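Long-range contacts in uncharacterized protein (Pyrococcus abyssi, PDB 5IFF), which probably acts as a restriction DNA glycosylase, removing adenine bases from double-stranded DNA, and forms a tetramer on nonspecific double-stranded DNA: residues L72-V76 and M191-L195; I90-L94 and L213-I217; S102-D106 and G142-K146. The protein carries 2 engineered substitutions. All coordinates share one frame. Residues are numbered along the deposited sequence.

Contact 1. Residues L72-V76 and M191-L195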
loop_
_atom_site.group_PDB
_atom_site.type_symbol
_atom_site.label_atom_id
_atom_site.label_comp_id
_atom_site.label_asym_id
_atom_site.label_seq_id
_atom_site.Cartn_x
_atom_site.Cartn_y
_atom_site.Cartn_z
ATOM N N LEU A 72 -8.263 24.416 -0.178
ATOM C CA LEU A 72 -9.240 25.446 -0.457
ATOM C C LEU A 72 -9.694 26.163 0.850
ATOM O O LEU A 72 -9.912 27.353 0.812
ATOM C CB LEU A 72 -10.478 24.859 -1.181
ATOM C CG LEU A 72 -11.542 25.916 -1.568
ATOM C CD1 LEU A 72 -11.055 27.017 -2.575
ATOM C CD2 LEU A 72 -12.786 25.224 -2.151
ATOM N N SER A 73 -9.854 25.455 1.979
ATOM C CA SER A 73 -10.328 26.207 3.157
ATOM C C SER A 73 -9.240 27.157 3.671
ATOM O O SER A 73 -9.542 28.224 4.231
ATOM C CB SER A 73 -10.800 25.295 4.322
ATOM O OG SER A 73 -9.874 24.277 4.681
ATOM N N ARG A 74 -7.975 26.775 3.512
ATOM C CA ARG A 74 -6.918 27.677 3.952
ATOM C C ARG A 74 -6.828 28.886 2.993
ATOM O O ARG A 74 -6.619 30.029 3.453
ATOM C CB ARG A 74 -5.561 26.940 4.091
ATOM C CG ARG A 74 -4.374 27.909 4.394
ATOM C CD ARG A 74 -3.066 27.169 4.706
ATOM N NE ARG A 74 -3.075 26.580 6.049
ATOM C CZ ARG A 74 -2.012 26.049 6.655
ATOM N NH1 ARG A 74 -0.834 26.009 6.039
ATOM N NH2 ARG A 74 -2.129 25.544 7.881
ATOM N N MET A 75 -7.020 28.653 1.684
ATOM C CA MET A 75 -7.064 29.741 0.726
ATOM C C MET A 75 -8.142 30.758 1.121
ATOM O O MET A 75 -7.919 31.977 1.169
ATOM C CB MET A 75 -7.381 29.220 -0.664
ATOM C CG MET A 75 -6.212 28.431 -1.245
ATOM S SD MET A 75 -6.687 27.403 -2.645
ATOM C CE MET A 75 -7.663 28.348 -3.652
ATOM N N VAL A 76 -9.323 30.225 1.336
ATOM C CA VAL A 76 -10.494 31.075 1.588
ATOM C C VAL A 76 -10.391 31.797 2.930
ATOM O O VAL A 76 -10.692 32.993 3.013
ATOM C CB VAL A 76 -11.819 30.230 1.498
ATOM C CG1 VAL A 76 -13.048 31.016 1.998
ATOM C CG2 VAL A 76 -12.038 29.838 0.009
ATOM N N MET A 191 -11.413 30.907 -6.453
ATOM C CA MET A 191 -11.840 30.475 -5.125
ATOM C C MET A 191 -13.354 30.458 -5.085
ATOM O O MET A 191 -13.940 29.520 -4.518
ATOM C CB MET A 191 -11.299 31.417 -4.027
ATOM C CG MET A 191 -9.764 31.226 -3.745
ATOM S SD MET A 191 -9.135 32.350 -2.448
ATOM C CE MET A 191 -8.678 33.800 -3.476
ATOM N N LYS A 192 -13.973 31.478 -5.670
ATOM C CA LYS A 192 -15.428 31.476 -5.737
ATOM C C LYS A 192 -15.975 30.259 -6.487
ATOM O O LYS A 192 -16.896 29.591 -6.023
ATOM C CB LYS A 192 -15.928 32.720 -6.406
ATOM C CG LYS A 192 -15.611 33.996 -5.598
ATOM C CD LYS A 192 -16.148 35.208 -6.418
ATOM C CE LYS A 192 -15.881 36.563 -5.768
ATOM N NZ LYS A 192 -16.151 37.722 -6.748
ATOM N N GLU A 193 -15.412 29.994 -7.660
ATOM C CA GLU A 193 -15.937 28.888 -8.465
ATOM C C GLU A 193 -15.640 27.528 -7.904
ATOM O O GLU A 193 -16.410 26.609 -8.181
ATOM C CB GLU A 193 -15.419 28.985 -9.918
ATOM C CG GLU A 193 -15.924 30.242 -10.682
ATOM C CD GLU A 193 -17.449 30.303 -10.814
ATOM O OE1 GLU A 193 -18.120 29.251 -10.763
ATOM O OE2 GLU A 193 -18.000 31.400 -10.990
ATOM N N LEU A 194 -14.527 27.360 -7.171
ATOM C CA LEU A 194 -14.228 26.104 -6.540
ATOM C C LEU A 194 -15.242 25.851 -5.380
ATOM O O LEU A 194 -15.698 24.715 -5.184
ATOM C CB LEU A 194 -12.781 26.058 -6.004
ATOM C CG LEU A 194 -11.723 25.783 -7.113
ATOM C CD1 LEU A 194 -10.304 26.044 -6.512
ATOM C CD2 LEU A 194 -11.911 24.306 -7.602
ATOM N N LEU A 195 -15.650 26.934 -4.681
ATOM C CA LEU A 195 -16.668 26.812 -3.621
ATOM C C LEU A 195 -17.970 26.451 -4.266
ATOM O O LEU A 195 -18.640 25.556 -3.799
ATOM C CB LEU A 195 -16.814 28.134 -2.823
ATOM C CG LEU A 195 -15.580 28.386 -1.936
ATOM C CD1 LEU A 195 -15.602 29.902 -1.512
ATOM C CD2 LEU A 195 -15.512 27.468 -0.674
#
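The first turn of helix 72-81 packs against helix 188-201, each offering residues spaced i, i+3 and i+4: Leu-72, Met-75 and Val-76 on one side, Met-191, Leu-194 and Leu-195 on the other. The axes of the two segments come no closer than 10.8 Å and cross at -136°, a fairly wide separation bridged by leucine and methionine side chains with Val-76 between them. Leu-72 is a prominent bump: its CD2 drops into the hollow between CB of Leu-194 (3.9 Å) and CD2 of Leu-195 (3.8 Å). In return Met-191 reaches out from its helix over Met-75 and Val-76, where its unbranched, flexible chain can lie along the neighbouring helix; CE of Met-75 lies 3.6 Å from CG of Met-191. The compact Val-76 fills the remaining notch, with CG2 3.9 Å from CD1 of Leu-195 and 4.4 Å from CB of Met-191. All six residues are buried and the interlock is purely apolar, as suits their aliphatic and thioether side chains. Two helices running roughly antiparallel thus pack in a hydrophobic core next to the adenine site, since Leu-194 lies about 4 Å, side chain to side chain, from the adenine-binding residues Ile-60 and Val-158.

Contact 2. Residues I90-L94 and L213-I217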
loop_
_atom_site.group_PDB
_atom_site.type_symbol
_atom_site.label_atom_id
_atom_site.label_comp_id
_atom_site.label_asym_id
_atom_site.label_seq_id
_atom_site.Cartn_x
_atom_site.Cartn_y
_atom_site.Cartn_z
ATOM N N ILE A 90 -18.916 36.501 0.257
ATOM C CA ILE A 90 -19.348 35.317 1.019
ATOM C C ILE A 90 -20.882 35.269 1.047
ATOM O O ILE A 90 -21.478 34.191 0.860
ATOM C CB ILE A 90 -18.752 35.297 2.459
ATOM C CG1 ILE A 90 -17.253 34.988 2.365
ATOM C CG2 ILE A 90 -19.318 34.147 3.298
ATOM C CD1 ILE A 90 -16.529 35.287 3.669
ATOM N N TYR A 91 -21.523 36.428 1.230
ATOM C CA TYR A 91 -22.996 36.443 1.240
ATOM C C TYR A 91 -23.575 35.954 -0.085
ATOM O O TYR A 91 -24.622 35.288 -0.118
ATOM C CB TYR A 91 -23.549 37.845 1.522
ATOM C CG TYR A 91 -23.067 38.478 2.789
ATOM C CD1 TYR A 91 -22.694 37.703 3.906
ATOM C CD2 TYR A 91 -22.985 39.873 2.878
ATOM C CE1 TYR A 91 -22.259 38.366 5.106
ATOM C CE2 TYR A 91 -22.564 40.502 4.012
ATOM C CZ TYR A 91 -22.189 39.744 5.117
ATOM O OH TYR A 91 -21.751 40.457 6.214
ATOM N N GLU A 92 -22.927 36.356 -1.196
ATOM C CA GLU A 92 -23.340 35.887 -2.525
ATOM C C GLU A 92 -23.176 34.361 -2.677
ATOM O O GLU A 92 -23.980 33.689 -3.285
ATOM C CB GLU A 92 -22.521 36.584 -3.625
ATOM C CG GLU A 92 -22.882 38.053 -3.832
ATOM C CD GLU A 92 -24.289 38.249 -4.379
ATOM O OE1 GLU A 92 -24.599 37.713 -5.464
ATOM O OE2 GLU A 92 -25.089 38.942 -3.719
ATOM N N LEU A 93 -22.126 33.824 -2.122
ATOM C CA LEU A 93 -21.964 32.383 -2.187
ATOM C C LEU A 93 -23.008 31.655 -1.310
ATOM O O LEU A 93 -23.511 30.591 -1.685
ATOM C CB LEU A 93 -20.561 31.997 -1.759
ATOM C CG LEU A 93 -19.506 32.339 -2.802
ATOM C CD1 LEU A 93 -18.134 32.374 -2.156
ATOM C CD2 LEU A 93 -19.619 31.299 -3.907
ATOM N N LEU A 94 -23.295 32.209 -0.134
ATOM C CA LEU A 94 -24.342 31.601 0.731
ATOM C C LEU A 94 -25.708 31.639 0.041
ATOM O O LEU A 94 -26.509 30.663 0.137
ATOM C CB LEU A 94 -24.388 32.297 2.098
ATOM C CG LEU A 94 -23.151 32.060 2.991
ATOM C CD1 LEU A 94 -23.285 32.939 4.258
ATOM C CD2 LEU A 94 -22.999 30.610 3.341
ATOM N N LEU A 213 -18.262 28.489 5.491
ATOM C CA LEU A 213 -18.412 29.917 5.204
ATOM C C LEU A 213 -19.089 30.641 6.351
ATOM O O LEU A 213 -18.632 31.688 6.773
ATOM C CB LEU A 213 -19.209 30.148 3.915
ATOM C CG LEU A 213 -18.505 29.632 2.650
ATOM C CD1 LEU A 213 -19.429 29.751 1.449
ATOM C CD2 LEU A 213 -17.161 30.426 2.418
ATOM N N ARG A 214 -20.176 30.077 6.891
ATOM C CA ARG A 214 -20.790 30.689 8.054
ATOM C C ARG A 214 -19.790 30.880 9.186
ATOM O O ARG A 214 -19.870 31.867 9.908
ATOM C CB ARG A 214 -22.013 29.877 8.571
ATOM C CG ARG A 214 -23.201 30.018 7.642
ATOM C CD ARG A 214 -24.310 29.060 8.047
ATOM N NE ARG A 214 -25.475 29.077 7.166
ATOM C CZ ARG A 214 -26.417 28.125 7.176
ATOM N NH1 ARG A 214 -26.309 27.045 7.981
ATOM N NH2 ARG A 214 -27.453 28.241 6.364
ATOM N N SER A 215 -18.838 29.965 9.326
ATOM C CA SER A 215 -17.925 30.017 10.466
ATOM C C SER A 215 -16.855 31.077 10.253
ATOM O O SER A 215 -16.330 31.615 11.226
ATOM C CB SER A 215 -17.244 28.663 10.691
ATOM O OG SER A 215 -16.229 28.426 9.722
ATOM N N ILE A 216 -16.503 31.356 8.999
ATOM C CA ILE A 216 -15.474 32.387 8.822
ATOM C C ILE A 216 -16.064 33.824 8.917
ATOM O O ILE A 216 -15.359 34.736 9.259
ATOM C CB ILE A 216 -14.704 32.234 7.515
ATOM C CG1 ILE A 216 -15.577 32.547 6.330
ATOM C CG2 ILE A 216 -14.064 30.834 7.378
ATOM C CD1 ILE A 216 -14.790 32.386 4.983
ATOM N N ILE A 217 -17.338 34.009 8.604
ATOM C CA ILE A 217 -18.035 35.245 8.941
ATOM C C ILE A 217 -17.971 35.509 10.465
ATOM O O ILE A 217 -17.715 36.631 10.903
ATOM C CB ILE A 217 -19.528 35.181 8.563
ATOM C CG1 ILE A 217 -19.733 35.178 7.064
ATOM C CG2 ILE A 217 -20.302 36.383 9.152
ATOM C CD1 ILE A 217 -21.203 34.921 6.783
#
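Aliphatic packing dominates this junction between helix 87-99 and the last modelled turn, at the end of helix 203-216. Ile-90, with its CA 6.9 Å from that of Leu-213, spreads its two arms over three partners: CD1 meets CD1 of Ile-216 at 3.6 Å, while CG2 lies 4.0 Å from CB of Leu-213 and 3.9 Å from CG1 of Ile-217. A beta-branched residue suits this place because both arms leave from CB and cover ground close to the backbone. Leu-94, one turn on, works in a similar way through its forked tip, CD2 touching CB of Leu-213 at 3.9 Å and CD1 touching CD1 of Ile-217 at 3.8 Å. CB of Leu-213 thus meets both, and CD1 of Leu-213 also reaches CB of Leu-93 at 4.1 Å.

Aromatic contact is limited to Tyr-91, whose CB points away but whose ring leans back so that CE1 lies 4.0 Å from CD1 of Ile-217, which sits at the ring edge near its plane.

Polar residues contribute little across the interface. Arg-214 lends only its aliphatic stem, CG lying 4.3 Å from CD2 of Leu-94, as fits a charged residue at the exposed margin. Each backbone is held internally instead, by Leu-94 N to Ile-90 O (2.9 Å) and Ile-217 N to Leu-213 O (3.2 Å).

The pair lies among the helices, far from the DNA: Ile-90 touches His-80 and Ile-216 touches Val-76, both of helix 72-81, and Leu-93 packs on Leu-195 and Lys-196 of helix 188-201.

Contact 3. Residues S102-D106 and G142-K146; sequences SYLED and GIVLK
Segment 102-106 begins extended, with phi/psi of -146/148° at Ser-102 and -135/158° at Tyr-103, then turns into helical angles from Leu-104 (-57/-46°) through Asp-106. The turn is secured by Asp-106, whose chi1 of -60° carries OD2 back to Tyr-103 N at 3.0 Å, its short acidic chain matching this reach. Segment 142-146 is extended strand, phi -113 to -134° and psi 126 to 168°, set so that CA of Leu-104 lies 7.8 Å from that of Ile-143 and CA of Glu-105 lies 7.1 Å from that of Leu-145. Ile-143 and Leu-145 point toward the helical turn, Val-144 away.

This is a short helical turn packed on one face of a large antiparallel sheet, in which strand 140-147 runs between 121-134 and 154-163. The curved sheet is consistent with the half-pipe fold of the R.PabI family. The nearest atom of the contact is about 5 Å from bound DNA, and Ile-143 touches the adenine-binding Val-158.

Leu-104 adopts tp (chi1 -170°, chi2 71°), which drives CD2 between the two inward residues: 3.8 Å from CG2 of Ile-143, 3.6 Å from its O and 3.7 Å from CD2 of Leu-145; a leucine is long enough for one methyl to meet both. The mt rotamers of Ile-143 (chi1 -41°) and Leu-145, apolar as suits their buried face, hold those methyls within reach. Glu-105 lays CG 4.0 Å from CD2 of Leu-145 and sends OE2 to a hydrogen bond with OG of Ser-156. Ile-123 of the second subunit packs on Leu-104.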
loop_
_atom_site.group_PDB
_atom_site.type_symbol
_atom_site.label_atom_id
_atom_site.label_comp_id
_atom_site.label_asym_id
_atom_site.label_seq_id
_atom_site.Cartn_x
_atom_site.Cartn_y
_atom_site.Cartn_z
ATOM N N SER A 102 -30.229 20.529 -6.469
ATOM C CA SER A 102 -29.919 19.351 -7.273
ATOM C C SER A 102 -28.408 19.296 -7.478
ATOM O O SER A 102 -27.757 20.338 -7.532
ATOM C CB SER A 102 -30.649 19.407 -8.610
ATOM O OG SER A 102 -30.262 18.305 -9.386
ATOM N N TYR A 103 -27.856 18.092 -7.576
ATOM C CA TYR A 103 -26.410 17.905 -7.475
ATOM C C TYR A 103 -25.892 16.978 -8.542
ATOM O O TYR A 103 -26.643 16.139 -9.050
ATOM C CB TYR A 103 -26.047 17.345 -6.088
ATOM C CG TYR A 103 -26.647 18.205 -4.990
ATOM C CD1 TYR A 103 -26.016 19.372 -4.583
ATOM C CD2 TYR A 103 -27.859 17.867 -4.395
ATOM C CE1 TYR A 103 -26.603 20.211 -3.581
ATOM C CE2 TYR A 103 -28.419 18.651 -3.403
ATOM C CZ TYR A 103 -27.778 19.824 -2.998
ATOM O OH TYR A 103 -28.333 20.643 -2.035
ATOM N N LEU A 104 -24.597 17.082 -8.824
ATOM C CA LEU A 104 -23.987 16.180 -9.787
ATOM C C LEU A 104 -24.184 14.715 -9.373
ATOM O O LEU A 104 -24.582 13.883 -10.191
ATOM C CB LEU A 104 -22.512 16.493 -9.944
ATOM C CG LEU A 104 -21.983 15.696 -11.149
ATOM C CD1 LEU A 104 -22.515 16.252 -12.473
ATOM C CD2 LEU A 104 -20.508 15.601 -11.102
ATOM N N GLU A 105 -23.952 14.402 -8.092
ATOM C CA GLU A 105 -24.195 13.035 -7.582
ATOM C C GLU A 105 -25.622 12.533 -7.854
ATOM O O GLU A 105 -25.802 11.342 -8.084
ATOM C CB GLU A 105 -23.880 12.951 -6.074
ATOM C CG GLU A 105 -22.362 12.846 -5.812
ATOM C CD GLU A 105 -21.999 12.557 -4.357
ATOM O OE1 GLU A 105 -22.885 12.061 -3.606
ATOM O OE2 GLU A 105 -20.843 12.856 -3.963
ATOM N N ASP A 106 -26.621 13.421 -7.891
ATOM C CA ASP A 106 -27.989 13.000 -8.222
ATOM C C ASP A 106 -28.136 12.377 -9.629
ATOM O O ASP A 106 -29.052 11.580 -9.867
ATOM C CB ASP A 106 -28.972 14.153 -8.121
ATOM C CG ASP A 106 -29.043 14.769 -6.701
ATOM O OD1 ASP A 106 -28.571 14.146 -5.727
ATOM O OD2 ASP A 106 -29.579 15.894 -6.583
ATOM N N GLY A 142 -13.432 21.322 -12.691
ATOM C CA GLY A 142 -14.201 20.164 -13.108
ATOM C C GLY A 142 -14.778 19.365 -11.910
ATOM O O GLY A 142 -14.168 19.319 -10.848
ATOM N N ILE A 143 -15.914 18.689 -12.117
ATOM C CA ILE A 143 -16.456 17.796 -11.091
ATOM C C ILE A 143 -16.778 16.463 -11.738
ATOM O O ILE A 143 -17.427 16.397 -12.778
ATOM C CB ILE A 143 -17.717 18.363 -10.419
ATOM C CG1 ILE A 143 -17.539 19.876 -10.173
ATOM C CG2 ILE A 143 -18.046 17.588 -9.088
ATOM C CD1 ILE A 143 -18.840 20.643 -10.065
ATOM N N VAL A 144 -16.248 15.396 -11.181
ATOM C CA VAL A 144 -16.468 14.089 -11.810
ATOM C C VAL A 144 -16.966 13.133 -10.729
ATOM O O VAL A 144 -16.922 13.468 -9.534
ATOM C CB VAL A 144 -15.188 13.546 -12.430
ATOM C CG1 VAL A 144 -14.733 14.453 -13.582
ATOM C CG2 VAL A 144 -14.112 13.494 -11.358
ATOM N N LEU A 145 -17.445 11.976 -11.155
ATOM C CA LEU A 145 -17.947 10.964 -10.234
ATOM C C LEU A 145 -17.049 9.740 -10.259
ATOM O O LEU A 145 -16.439 9.420 -11.295
ATOM C CB LEU A 145 -19.371 10.548 -10.587
ATOM C CG LEU A 145 -20.417 11.665 -10.509
ATOM C CD1 LEU A 145 -21.790 11.009 -10.731
ATOM C CD2 LEU A 145 -20.367 12.469 -9.202
ATOM N N LYS A 146 -16.977 9.075 -9.105
ATOM C CA LYS A 146 -16.325 7.768 -8.962
ATOM C C LYS A 146 -17.242 6.845 -8.150
ATOM O O LYS A 146 -17.967 7.303 -7.267
ATOM C CB LYS A 146 -14.954 7.911 -8.289
ATOM C CG LYS A 146 -14.091 6.649 -8.350
ATOM C CD LYS A 146 -12.633 6.997 -8.730
ATOM C CE LYS A 146 -11.853 5.775 -9.203
ATOM N NZ LYS A 146 -10.516 6.176 -9.715
#

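From the N terminus the chain first forms strands 4-8 to 54-59, then reaches 72-76, where the loop of contact 1 opens. The loop of contact 2 opens at 90-94 and that of contact 3 at 102-106. Contact 3 closes first, at 142-146, and is nested within both others. Contact 1 closes at 191-195 and contact 2 at 213-217, the modelled C terminus, so these two cross. They also touch: Leu-195 CD1 meets Leu-93 CD1 at 3.6 Å and Val-76 CG1 meets Ile-216 CD1 at 3.7 Å, joining helices 72-81, 87-99, 188-201 and 203-216 into one cluster. Contact 3, its centre about 18 Å from that of contact 1, instead ties a short helix to the large sheet near the DNA.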